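Local coordinates for alpha-fucosidase GH29 (Fusarium graminearum, PDB 4PSR), which hydrolyses alpha-L-fucosidic bonds as a glycoside hydrolase of family GH29, probably removing fucose from the glycans of glycoproteins, at residues F38-Y43 / N88-K93; E46-N51 / R60-E65; W73-F78 / Q192-Q197. All coordinates share one frame; numbering follows the deposited sequence.

In the fold
All three contacts lie on the same side of the chain's centre, within the TIM-barrel domain, their centres 12 to 14 Å apart, and all involve the long connection between barrel strands 29-33 and 119-125. Contacts 1 and 2 are partly buried and stay wholly within it; contact 2 is nested in the chain loop that contact 1 closes, and its first segment reaches the bound fucose. Contact 3 is buried and joins helix 76-80 to helix 189-195 of a later connection. The chemistry differs accordingly: contact 1 is packing around one threonine, contact 2 combines a tyrosine-histidine hydrogen bond with sugar binding, and contact 3 is apolar. Phe78 of contact 3 touches Thr40, Tyr48 and His63.

Contact 1. Residues F38-Y43 / N88-K93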
loop_
_atom_site.group_PDB
_atom_site.type_symbol
_atom_site.label_atom_id
_atom_site.label_comp_id
_atom_site.label_asym_id
_atom_site.label_seq_id
_atom_site.Cartn_x
_atom_site.Cartn_y
_atom_site.Cartn_z
ATOM N N PHE A 38 -17.974 9.116 10.628
ATOM C CA PHE A 38 -18.157 9.571 9.245
ATOM C C PHE A 38 -18.999 8.592 8.444
ATOM O O PHE A 38 -19.520 8.947 7.383
ATOM C CB PHE A 38 -16.809 9.799 8.544
ATOM C CG PHE A 38 -15.839 8.646 8.683
ATOM C CD1 PHE A 38 -15.975 7.489 7.902
ATOM C CD2 PHE A 38 -14.823 8.701 9.617
ATOM C CE1 PHE A 38 -15.106 6.413 8.074
ATOM C CE2 PHE A 38 -13.936 7.619 9.779
ATOM C CZ PHE A 38 -14.106 6.483 9.012
ATOM N N THR A 39 -19.175 7.366 8.948
ATOM C CA THR A 39 -19.998 6.372 8.285
ATOM C C THR A 39 -21.501 6.547 8.612
ATOM O O THR A 39 -22.353 5.975 7.935
ATOM C CB THR A 39 -19.555 4.932 8.693
ATOM O OG1 THR A 39 -18.122 4.821 8.606
ATOM C CG2 THR A 39 -20.209 3.876 7.823
ATOM N N THR A 40 -21.803 7.276 9.684
ATOM C CA THR A 40 -23.170 7.323 10.206
ATOM C C THR A 40 -24.218 7.686 9.135
ATOM O O THR A 40 -25.253 7.018 9.026
ATOM C CB THR A 40 -23.293 8.279 11.392
ATOM O OG1 THR A 40 -22.217 8.066 12.322
ATOM C CG2 THR A 40 -24.612 8.056 12.117
ATOM N N ALA A 41 -23.925 8.698 8.317
ATOM C CA ALA A 41 -24.881 9.117 7.281
ATOM C C ALA A 41 -25.042 8.095 6.153
ATOM O O ALA A 41 -26.050 8.071 5.446
ATOM C CB ALA A 41 -24.469 10.434 6.720
ATOM N N GLN A 42 -24.052 7.219 5.992
ATOM C CA GLN A 42 -24.048 6.227 4.917
ATOM C C GLN A 42 -24.399 6.869 3.575
ATOM O O GLN A 42 -25.155 6.316 2.783
ATOM C CB GLN A 42 -24.986 5.034 5.228
ATOM C CG GLN A 42 -24.558 4.310 6.543
ATOM C CD GLN A 42 -25.321 3.052 6.874
ATOM O OE1 GLN A 42 -24.748 2.115 7.433
ATOM N NE2 GLN A 42 -26.588 3.002 6.518
ATOM N N TYR A 43 -23.778 8.015 3.317
ATOM C CA TYR A 43 -24.070 8.801 2.115
ATOM C C TYR A 43 -22.820 9.429 1.534
ATOM O O TYR A 43 -22.015 9.970 2.276
ATOM C CB TYR A 43 -25.096 9.903 2.423
ATOM C CG TYR A 43 -25.643 10.568 1.167
ATOM C CD1 TYR A 43 -26.669 9.955 0.453
ATOM C CD2 TYR A 43 -25.108 11.751 0.692
ATOM C CE1 TYR A 43 -27.170 10.522 -0.699
ATOM C CE2 TYR A 43 -25.604 12.330 -0.459
ATOM C CZ TYR A 43 -26.617 11.700 -1.146
ATOM O OH TYR A 43 -27.125 12.286 -2.309
ATOM N N ASN A 88 -36.445 10.243 14.000
ATOM C CA ASN A 88 -35.629 9.076 14.338
ATOM C C ASN A 88 -34.323 9.494 14.995
ATOM O O ASN A 88 -33.664 10.387 14.513
ATOM C CB ASN A 88 -35.264 8.302 13.072
ATOM C CG ASN A 88 -36.467 7.934 12.242
ATOM O OD1 ASN A 88 -36.656 8.446 11.132
ATOM N ND2 ASN A 88 -37.285 7.036 12.763
ATOM N N PHE A 89 -33.948 8.836 16.083
ATOM C CA PHE A 89 -32.686 9.141 16.753
ATOM C C PHE A 89 -31.508 8.593 15.937
ATOM O O PHE A 89 -31.508 7.412 15.564
ATOM C CB PHE A 89 -32.675 8.548 18.156
ATOM C CG PHE A 89 -31.443 8.879 18.929
ATOM C CD1 PHE A 89 -31.289 10.096 19.543
ATOM C CD2 PHE A 89 -30.425 7.944 19.017
ATOM C CE1 PHE A 89 -30.120 10.365 20.250
ATOM C CE2 PHE A 89 -29.280 8.208 19.714
ATOM C CZ PHE A 89 -29.132 9.394 20.326
ATOM N N VAL A 90 -30.550 9.462 15.640
ATOM C CA VAL A 90 -29.385 9.152 14.822
ATOM C C VAL A 90 -28.131 9.329 15.647
ATOM O O VAL A 90 -27.927 10.361 16.281
ATOM C CB VAL A 90 -29.341 10.063 13.570
ATOM C CG1 VAL A 90 -28.032 9.884 12.794
ATOM C CG2 VAL A 90 -30.542 9.788 12.672
ATOM N N GLN A 91 -27.263 8.311 15.650
ATOM C CA GLN A 91 -25.973 8.401 16.344
ATOM C C GLN A 91 -25.052 7.283 15.900
ATOM O O GLN A 91 -25.493 6.162 15.678
ATOM C CB GLN A 91 -26.169 8.333 17.871
ATOM C CG GLN A 91 -24.951 8.737 18.666
ATOM C CD GLN A 91 -25.168 8.728 20.161
ATOM O OE1 GLN A 91 -26.084 8.048 20.652
ATOM N NE2 GLN A 91 -24.340 9.460 20.889
ATOM N N PHE A 92 -23.770 7.574 15.819
ATOM C CA PHE A 92 -22.768 6.511 15.699
ATOM C C PHE A 92 -22.743 5.785 17.054
ATOM O O PHE A 92 -22.248 6.331 18.061
ATOM C CB PHE A 92 -21.376 7.080 15.370
ATOM C CG PHE A 92 -20.323 6.013 15.256
ATOM C CD1 PHE A 92 -20.379 5.093 14.231
ATOM C CD2 PHE A 92 -19.286 5.938 16.171
ATOM C CE1 PHE A 92 -19.409 4.071 14.123
ATOM C CE2 PHE A 92 -18.326 4.937 16.065
ATOM C CZ PHE A 92 -18.393 4.014 15.040
ATOM N N LYS A 93 -23.280 4.579 17.082
ATOM C CA LYS A 93 -23.487 3.846 18.341
ATOM C C LYS A 93 -23.579 2.348 18.079
ATOM O O LYS A 93 -24.629 1.724 18.268
ATOM C CB LYS A 93 -24.737 4.369 19.060
ATOM C CG LYS A 93 -24.883 3.863 20.492
ATOM C CD LYS A 93 -25.994 4.602 21.210
ATOM C CE LYS A 93 -26.272 4.009 22.571
ATOM N NZ LYS A 93 -27.355 4.766 23.272
#
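Thr40 meets Phe92 and Val90 with the two branches of its side chain, and almost the whole contact is built round it. The CA atoms of Thr40 and Phe92 lie 5.6 Å apart, and the threonine side chain points toward the 88-93 segment. Its methyl group is set opposite the backbone N (chi1 -46°, measured to OG1), which carries CG2 outward over the peptide joining Gln91 to Phe92: CG2 stands 3.8 Å from Phe92 N and 3.9 Å from Gln91 C. The same methyl also meets Val90, whose CG1 branch comes to 3.9 Å from Thr40 CG2 in a meeting of methyl with methyl.

The hydroxyl branch takes a different neighbour. Thr40 OG1 is 3.3 Å from Phe92 CB, at the root of the aromatic side chain, and 4.0 Å from Phe92 CD1, approaching the ring at a slant. Phe92 itself runs obliquely past the threonine, and its ring meets Trp35 edge-to-face.

Backbone bonds fix both partners. Thr39 to Gln42 form a type I beta turn closed by Gln42 N and Thr39 O at 2.9 Å, which sets Thr40 at its second position in the loop after barrel strand 29-33. Opposite, Val90 pairs with Ala82 in a two-stranded antiparallel ribbon, and Phe92 is bonded through its backbone to Phe78, a residue that also packs against Thr40 and Val90.

No hydrogen bond crosses between the segments. Thr40 OG1 is instead bonded to Ala37 O in its own loop, so the hydroxyl can rest against the carbon atoms of Phe92 with its polar need met at home. What joins this barrel loop to the ribbon is therefore van der Waals packing rather than directional bonding.

Contact 2. Residues E46-N51 / R60-E65. With FUL (beta-L-fucopyranose), chain M.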
loop_
_atom_site.group_PDB
_atom_site.type_symbol
_atom_site.label_atom_id
_atom_site.label_comp_id
_atom_site.label_asym_id
_atom_site.label_seq_id
_atom_site.Cartn_x
_atom_site.Cartn_y
_atom_site.Cartn_z
ATOM N N GLU A 46 -16.771 8.903 2.913
ATOM C CA GLU A 46 -16.200 9.279 4.190
ATOM C C GLU A 46 -15.879 10.770 4.310
ATOM O O GLU A 46 -15.581 11.228 5.405
ATOM C CB GLU A 46 -14.946 8.432 4.482
ATOM C CG GLU A 46 -13.701 8.773 3.658
ATOM C CD GLU A 46 -13.749 8.437 2.177
ATOM O OE1 GLU A 46 -14.574 7.617 1.732
ATOM O OE2 GLU A 46 -12.913 9.025 1.442
ATOM N N TRP A 47 -15.928 11.523 3.192
ATOM C CA TRP A 47 -15.809 12.988 3.252
ATOM C C TRP A 47 -17.137 13.677 3.584
ATOM O O TRP A 47 -17.182 14.898 3.627
ATOM C CB TRP A 47 -15.182 13.575 1.973
ATOM C CG TRP A 47 -13.679 13.442 1.918
ATOM C CD1 TRP A 47 -12.897 12.445 2.453
ATOM C CD2 TRP A 47 -12.765 14.376 1.309
ATOM N NE1 TRP A 47 -11.560 12.709 2.213
ATOM C CE2 TRP A 47 -11.456 13.891 1.516
ATOM C CE3 TRP A 47 -12.934 15.569 0.596
ATOM C CZ2 TRP A 47 -10.320 14.577 1.053
ATOM C CZ3 TRP A 47 -11.804 16.248 0.137
ATOM C CH2 TRP A 47 -10.522 15.755 0.371
ATOM N N TYR A 48 -18.192 12.923 3.846
ATOM C CA TYR A 48 -19.487 13.535 4.217
ATOM C C TYR A 48 -19.373 14.606 5.300
ATOM O O TYR A 48 -20.016 15.642 5.176
ATOM C CB TYR A 48 -20.486 12.478 4.648
ATOM C CG TYR A 48 -21.890 13.015 4.854
ATOM C CD1 TYR A 48 -22.808 13.002 3.820
ATOM C CD2 TYR A 48 -22.303 13.482 6.090
ATOM C CE1 TYR A 48 -24.100 13.486 3.994
ATOM C CE2 TYR A 48 -23.574 13.973 6.271
ATOM C CZ TYR A 48 -24.478 13.941 5.227
ATOM O OH TYR A 48 -25.770 14.400 5.406
ATOM N N PRO A 49 -18.560 14.401 6.353
ATOM C CA PRO A 49 -18.480 15.449 7.381
ATOM C C PRO A 49 -18.031 16.803 6.842
ATOM O O PRO A 49 -18.423 17.841 7.409
ATOM C CB PRO A 49 -17.452 14.892 8.382
ATOM C CG PRO A 49 -17.438 13.401 8.150
ATOM C CD PRO A 49 -17.745 13.210 6.696
ATOM N N ARG A 50 -17.157 16.794 5.834
ATOM C CA ARG A 50 -16.710 18.028 5.170
ATOM C C ARG A 50 -17.783 18.544 4.210
ATOM O O ARG A 50 -18.150 19.740 4.240
ATOM C CB ARG A 50 -15.433 17.727 4.393
ATOM C CG ARG A 50 -15.149 18.642 3.172
ATOM C CD ARG A 50 -13.792 18.290 2.585
ATOM N NE ARG A 50 -13.433 19.066 1.386
ATOM C CZ ARG A 50 -12.919 20.284 1.447
ATOM N NH1 ARG A 50 -12.765 20.898 2.600
ATOM N NH2 ARG A 50 -12.563 20.896 0.326
ATOM N N ASN A 51 -18.285 17.671 3.350
ATOM C CA ASN A 51 -19.149 18.124 2.256
ATOM C C ASN A 51 -20.576 18.464 2.687
ATOM O O ASN A 51 -21.257 19.185 1.966
ATOM C CB ASN A 51 -19.157 17.108 1.106
ATOM C CG ASN A 51 -17.797 16.916 0.482
ATOM O OD1 ASN A 51 -17.219 15.829 0.560
ATOM N ND2 ASN A 51 -17.269 17.960 -0.162
ATOM N N ARG A 60 -24.778 18.588 1.059
ATOM C CA ARG A 60 -25.539 19.572 1.831
ATOM C C ARG A 60 -27.032 19.444 1.587
ATOM O O ARG A 60 -27.815 19.569 2.514
ATOM C CB ARG A 60 -25.089 21.006 1.517
ATOM C CG ARG A 60 -26.066 22.075 2.024
ATOM C CD ARG A 60 -25.584 23.475 1.656
ATOM N NE ARG A 60 -24.572 23.934 2.579
ATOM C CZ ARG A 60 -24.816 24.597 3.717
ATOM N NH1 ARG A 60 -26.064 24.887 4.078
ATOM N NH2 ARG A 60 -23.812 24.965 4.502
ATOM N N LYS A 61 -27.422 19.214 0.334
ATOM C CA LYS A 61 -28.833 19.071 -0.019
ATOM C C LYS A 61 -29.410 17.872 0.714
ATOM O O LYS A 61 -30.470 17.951 1.348
ATOM C CB LYS A 61 -28.983 18.930 -1.542
ATOM C CG LYS A 61 -28.604 20.205 -2.287
ATOM C CD LYS A 61 -28.657 20.086 -3.796
ATOM C CE LYS A 61 -28.280 21.417 -4.447
ATOM N NZ LYS A 61 -28.283 21.347 -5.936
ATOM N N HIS A 62 -28.689 16.747 0.662
ATOM C CA HIS A 62 -29.133 15.530 1.336
ATOM C C HIS A 62 -29.237 15.774 2.842
ATOM O O HIS A 62 -30.219 15.364 3.483
ATOM C CB HIS A 62 -28.135 14.395 1.074
ATOM C CG HIS A 62 -28.389 13.172 1.899
ATOM N ND1 HIS A 62 -29.263 12.174 1.517
ATOM C CD2 HIS A 62 -27.872 12.787 3.095
ATOM C CE1 HIS A 62 -29.286 11.239 2.454
ATOM N NE2 HIS A 62 -28.439 11.580 3.410
ATOM N N HIS A 63 -28.223 16.419 3.406
ATOM C CA HIS A 63 -28.198 16.668 4.836
ATOM C C HIS A 63 -29.393 17.506 5.264
ATOM O O HIS A 63 -30.057 17.234 6.278
ATOM C CB HIS A 63 -26.911 17.392 5.242
ATOM C CG HIS A 63 -26.685 17.395 6.711
ATOM N ND1 HIS A 63 -26.192 16.291 7.373
ATOM C CD2 HIS A 63 -26.992 18.311 7.658
ATOM C CE1 HIS A 63 -26.162 16.549 8.669
ATOM N NE2 HIS A 63 -26.639 17.769 8.871
ATOM N N THR A 64 -29.639 18.550 4.475
ATOM C CA THR A 64 -30.695 19.509 4.777
ATOM C C THR A 64 -32.065 18.841 4.699
ATOM O O THR A 64 -32.921 19.074 5.548
ATOM C CB THR A 64 -30.599 20.712 3.805
ATOM O OG1 THR A 64 -29.336 21.363 3.966
ATOM C CG2 THR A 64 -31.713 21.721 4.051
ATOM N N GLU A 65 -32.256 17.958 3.716
ATOM C CA GLU A 65 -33.514 17.228 3.607
ATOM C C GLU A 65 -33.734 16.143 4.667
ATOM O O GLU A 65 -34.866 15.857 5.055
ATOM C CB GLU A 65 -33.649 16.618 2.210
ATOM C CG GLU A 65 -33.775 17.681 1.115
ATOM C CD GLU A 65 -34.936 18.625 1.361
ATOM O OE1 GLU A 65 -36.086 18.129 1.346
ATOM O OE2 GLU A 65 -34.679 19.835 1.591
HETATM C C1 FUL M . -7.274 10.000 1.200
HETATM C C2 FUL M . -8.382 10.424 2.142
HETATM O O2 FUL M . -8.781 11.788 1.938
HETATM C C3 FUL M . -9.532 9.488 1.875
HETATM O O3 FUL M . -10.631 9.877 2.669
HETATM C C4 FUL M . -9.068 8.094 2.212
HETATM O O4 FUL M . -8.783 8.015 3.605
HETATM C C5 FUL M . -7.835 7.760 1.382
HETATM C C6 FUL M . -7.250 6.403 1.712
HETATM O O5 FUL M . -6.794 8.721 1.541
HETATM O O1 FUL M . -6.201 10.896 1.345
#
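Tyr48 and His63 form the tight part of this contact: the phenol reaches across from helix 48-51 and Tyr48 OH is hydrogen-bonded to His63 ND1 at 2.8 Å, in the plane of the imidazole. An extended first torsion (chi1 -172°) carries the tyrosine ring to helix 58-66; the side chains of Tyr48 and His63 cross nearly at a right angle, while their rings meet rim to rim with planes at 50°. His62 closes in beside it, its CD2 edge 3.5 Å from Tyr48 OH. A second bond, from His63 NE2 to Trp73 O, holds the imidazole at both nitrogens.

The other end is looser and partly exposed. Asn51 O and Arg60 N stay 3.7 Å apart, each hydrogen-bonded instead to Ser57 OG, while the Arg60 guanidinium is engaged in a salt bridge with Glu71.

Just before helix 48-51, the chain faces the sugar. Fucose O3 donates to Glu46 OE2 at 2.7 Å, and Trp47 NE1 gives its N-H to fucose O2 at 2.9 Å, at the indole edge, and makes a weak bond to O3. Together with His34, His126, His127, Asp226 and Lys272, these residues hydrogen-bond the fucose in the sugar pocket of a GH29 TIM barrel.

Contact 3. Residues W73-F78 / Q192-Q197; sequences WGYENF and QKLLGQ
Glu76 of helix 76-80 and Leu194 of helix 189-195 are the nearest CA pair across the segments, 7.8 Å apart; no backbone hydrogen bond joins them, and the meeting is made by the leucine side chain. Leu194 points toward the other segment, a chi1 of -177° stretching it out on the far side from its own N, and its CD2 methyl makes the contact. That methyl lies 3.8 Å from Glu76 CB and 4.0 Å from Glu76 CA, against the aliphatic root of the glutamate, and more loosely beside the Tyr75 ring, where CD2 of the tyrosine is 4.4 Å from CD2 of the leucine. The Glu76 chain bends back at chi2 (-84°), bringing OE1 to within 2.8 Å of its own backbone N.

A Schellman motif follows in the second segment: Gly196 takes a positive phi of 68°, and Gln197 N bonds back to Gln192 O at 2.9 Å. In the barrel, helix 189-195 belongs to the connection between strands 165-170 and 222-225, whereas helix 76-80 precedes strand 119-125; the contact thus spans two loop regions of the TIM barrel.

Tyr75 is gripped at its polar end by Asp128, which is hydrogen-bonded to the phenol OH, while Pro49 touches the ring. Leu194 O is bonded to Asn175 ND2.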
loop_
_atom_site.group_PDB
_atom_site.type_symbol
_atom_site.label_atom_id
_atom_site.label_comp_id
_atom_site.label_asym_id
_atom_site.label_seq_id
_atom_site.Cartn_x
_atom_site.Cartn_y
_atom_site.Cartn_z
ATOM N N TRP A 73 -27.942 21.523 12.442
ATOM C CA TRP A 73 -27.717 20.086 12.676
ATOM C C TRP A 73 -26.300 19.806 12.184
ATOM O O TRP A 73 -26.090 19.329 11.064
ATOM C CB TRP A 73 -28.743 19.268 11.902
ATOM C CG TRP A 73 -29.145 17.930 12.487
ATOM C CD1 TRP A 73 -30.338 17.646 13.062
ATOM C CD2 TRP A 73 -28.379 16.704 12.530
ATOM N NE1 TRP A 73 -30.390 16.331 13.445
ATOM C CE2 TRP A 73 -29.195 15.729 13.128
ATOM C CE3 TRP A 73 -27.091 16.335 12.101
ATOM C CZ2 TRP A 73 -28.771 14.415 13.333
ATOM C CZ3 TRP A 73 -26.673 15.009 12.305
ATOM C CH2 TRP A 73 -27.517 14.072 12.904
ATOM N N GLY A 74 -25.320 20.163 13.005
ATOM C CA GLY A 74 -23.934 20.054 12.619
ATOM C C GLY A 74 -23.390 18.635 12.719
ATOM O O GLY A 74 -24.035 17.714 13.256
ATOM N N TYR A 75 -22.177 18.459 12.206
ATOM C CA TYR A 75 -21.562 17.132 12.184
ATOM C C TYR A 75 -21.465 16.522 13.588
ATOM O O TYR A 75 -21.628 15.311 13.769
ATOM C CB TYR A 75 -20.176 17.184 11.530
ATOM C CG TYR A 75 -19.524 15.816 11.511
ATOM C CD1 TYR A 75 -20.085 14.789 10.777
ATOM C CD2 TYR A 75 -18.400 15.541 12.259
ATOM C CE1 TYR A 75 -19.548 13.526 10.795
ATOM C CE2 TYR A 75 -17.833 14.272 12.258
ATOM C CZ TYR A 75 -18.420 13.281 11.534
ATOM O OH TYR A 75 -17.925 11.989 11.472
ATOM N N GLU A 76 -21.245 17.362 14.583
ATOM C CA GLU A 76 -21.115 16.883 15.947
ATOM C C GLU A 76 -22.356 16.113 16.415
ATOM O O GLU A 76 -22.263 15.252 17.301
ATOM C CB GLU A 76 -20.789 18.034 16.908
ATOM C CG GLU A 76 -21.878 19.092 17.086
ATOM C CD GLU A 76 -21.913 20.199 16.026
ATOM O OE1 GLU A 76 -21.247 20.130 14.973
ATOM O OE2 GLU A 76 -22.671 21.187 16.263
ATOM N N ASN A 77 -23.523 16.378 15.822
ATOM C CA ASN A 77 -24.724 15.615 16.181
ATOM C C ASN A 77 -24.627 14.109 15.859
ATOM O O ASN A 77 -25.325 13.296 16.483
ATOM C CB ASN A 77 -25.971 16.166 15.475
ATOM C CG ASN A 77 -26.505 17.448 16.085
ATOM O OD1 ASN A 77 -25.931 18.031 17.010
ATOM N ND2 ASN A 77 -27.628 17.911 15.541
ATOM N N PHE A 78 -23.851 13.716 14.840
ATOM C CA PHE A 78 -23.679 12.286 14.567
ATOM C C PHE A 78 -22.951 11.578 15.721
ATOM O O PHE A 78 -23.176 10.386 15.968
ATOM C CB PHE A 78 -22.917 12.046 13.262
ATOM C CG PHE A 78 -23.687 12.399 12.007
ATOM C CD1 PHE A 78 -24.771 11.658 11.587
ATOM C CD2 PHE A 78 -23.277 13.459 11.230
ATOM C CE1 PHE A 78 -25.442 11.992 10.400
ATOM C CE2 PHE A 78 -23.927 13.776 10.054
ATOM C CZ PHE A 78 -25.006 13.055 9.651
ATOM N N GLN A 192 -14.468 23.536 18.787
ATOM C CA GLN A 192 -13.322 23.943 17.993
ATOM C C GLN A 192 -12.332 22.799 17.812
ATOM O O GLN A 192 -11.731 22.663 16.749
ATOM C CB GLN A 192 -12.607 25.119 18.624
ATOM C CG GLN A 192 -13.333 26.468 18.556
ATOM C CD GLN A 192 -12.567 27.553 19.295
ATOM O OE1 GLN A 192 -11.561 27.288 19.951
ATOM N NE2 GLN A 192 -13.054 28.780 19.207
ATOM N N LYS A 193 -12.151 21.993 18.848
ATOM C CA LYS A 193 -11.225 20.865 18.753
ATOM C C LYS A 193 -11.714 19.851 17.704
ATOM O O LYS A 193 -10.924 19.361 16.894
ATOM C CB LYS A 193 -11.031 20.177 20.099
ATOM C CG LYS A 193 -10.002 19.032 20.064
ATOM C CD LYS A 193 -9.822 18.382 21.441
ATOM C CE LYS A 193 -9.146 19.315 22.447
ATOM N NZ LYS A 193 -9.115 18.645 23.774
ATOM N N LEU A 194 -12.993 19.526 17.703
ATOM C CA LEU A 194 -13.544 18.618 16.687
ATOM C C LEU A 194 -13.311 19.146 15.261
ATOM O O LEU A 194 -12.882 18.406 14.358
ATOM C CB LEU A 194 -15.031 18.365 16.908
ATOM C CG LEU A 194 -15.661 17.366 15.929
ATOM C CD1 LEU A 194 -15.245 15.919 16.211
ATOM C CD2 LEU A 194 -17.179 17.515 15.949
ATOM N N LEU A 195 -13.600 20.435 15.082
ATOM C CA LEU A 195 -13.697 21.058 13.767
ATOM C C LEU A 195 -12.393 21.723 13.300
ATOM O O LEU A 195 -12.384 22.399 12.269
ATOM C CB LEU A 195 -14.854 22.072 13.760
ATOM C CG LEU A 195 -16.225 21.495 14.069
ATOM C CD1 LEU A 195 -17.304 22.560 14.137
ATOM C CD2 LEU A 195 -16.622 20.472 13.025
ATOM N N GLY A 196 -11.308 21.535 14.033
ATOM C CA GLY A 196 -10.007 22.038 13.622
ATOM C C GLY A 196 -9.902 23.556 13.641
ATOM O O GLY A 196 -9.216 24.122 12.781
ATOM N N GLN A 197 -10.565 24.206 14.603
ATOM C CA GLN A 197 -10.595 25.663 14.717
ATOM C C GLN A 197 -9.772 26.202 15.880
ATOM O O GLN A 197 -9.874 27.374 16.194
ATOM C CB GLN A 197 -12.044 26.133 14.862
ATOM C CG GLN A 197 -12.880 25.937 13.617
ATOM C CD GLN A 197 -14.301 26.435 13.767
ATOM O OE1 GLN A 197 -14.612 27.227 14.666
ATOM N NE2 GLN A 197 -15.174 25.962 12.899
#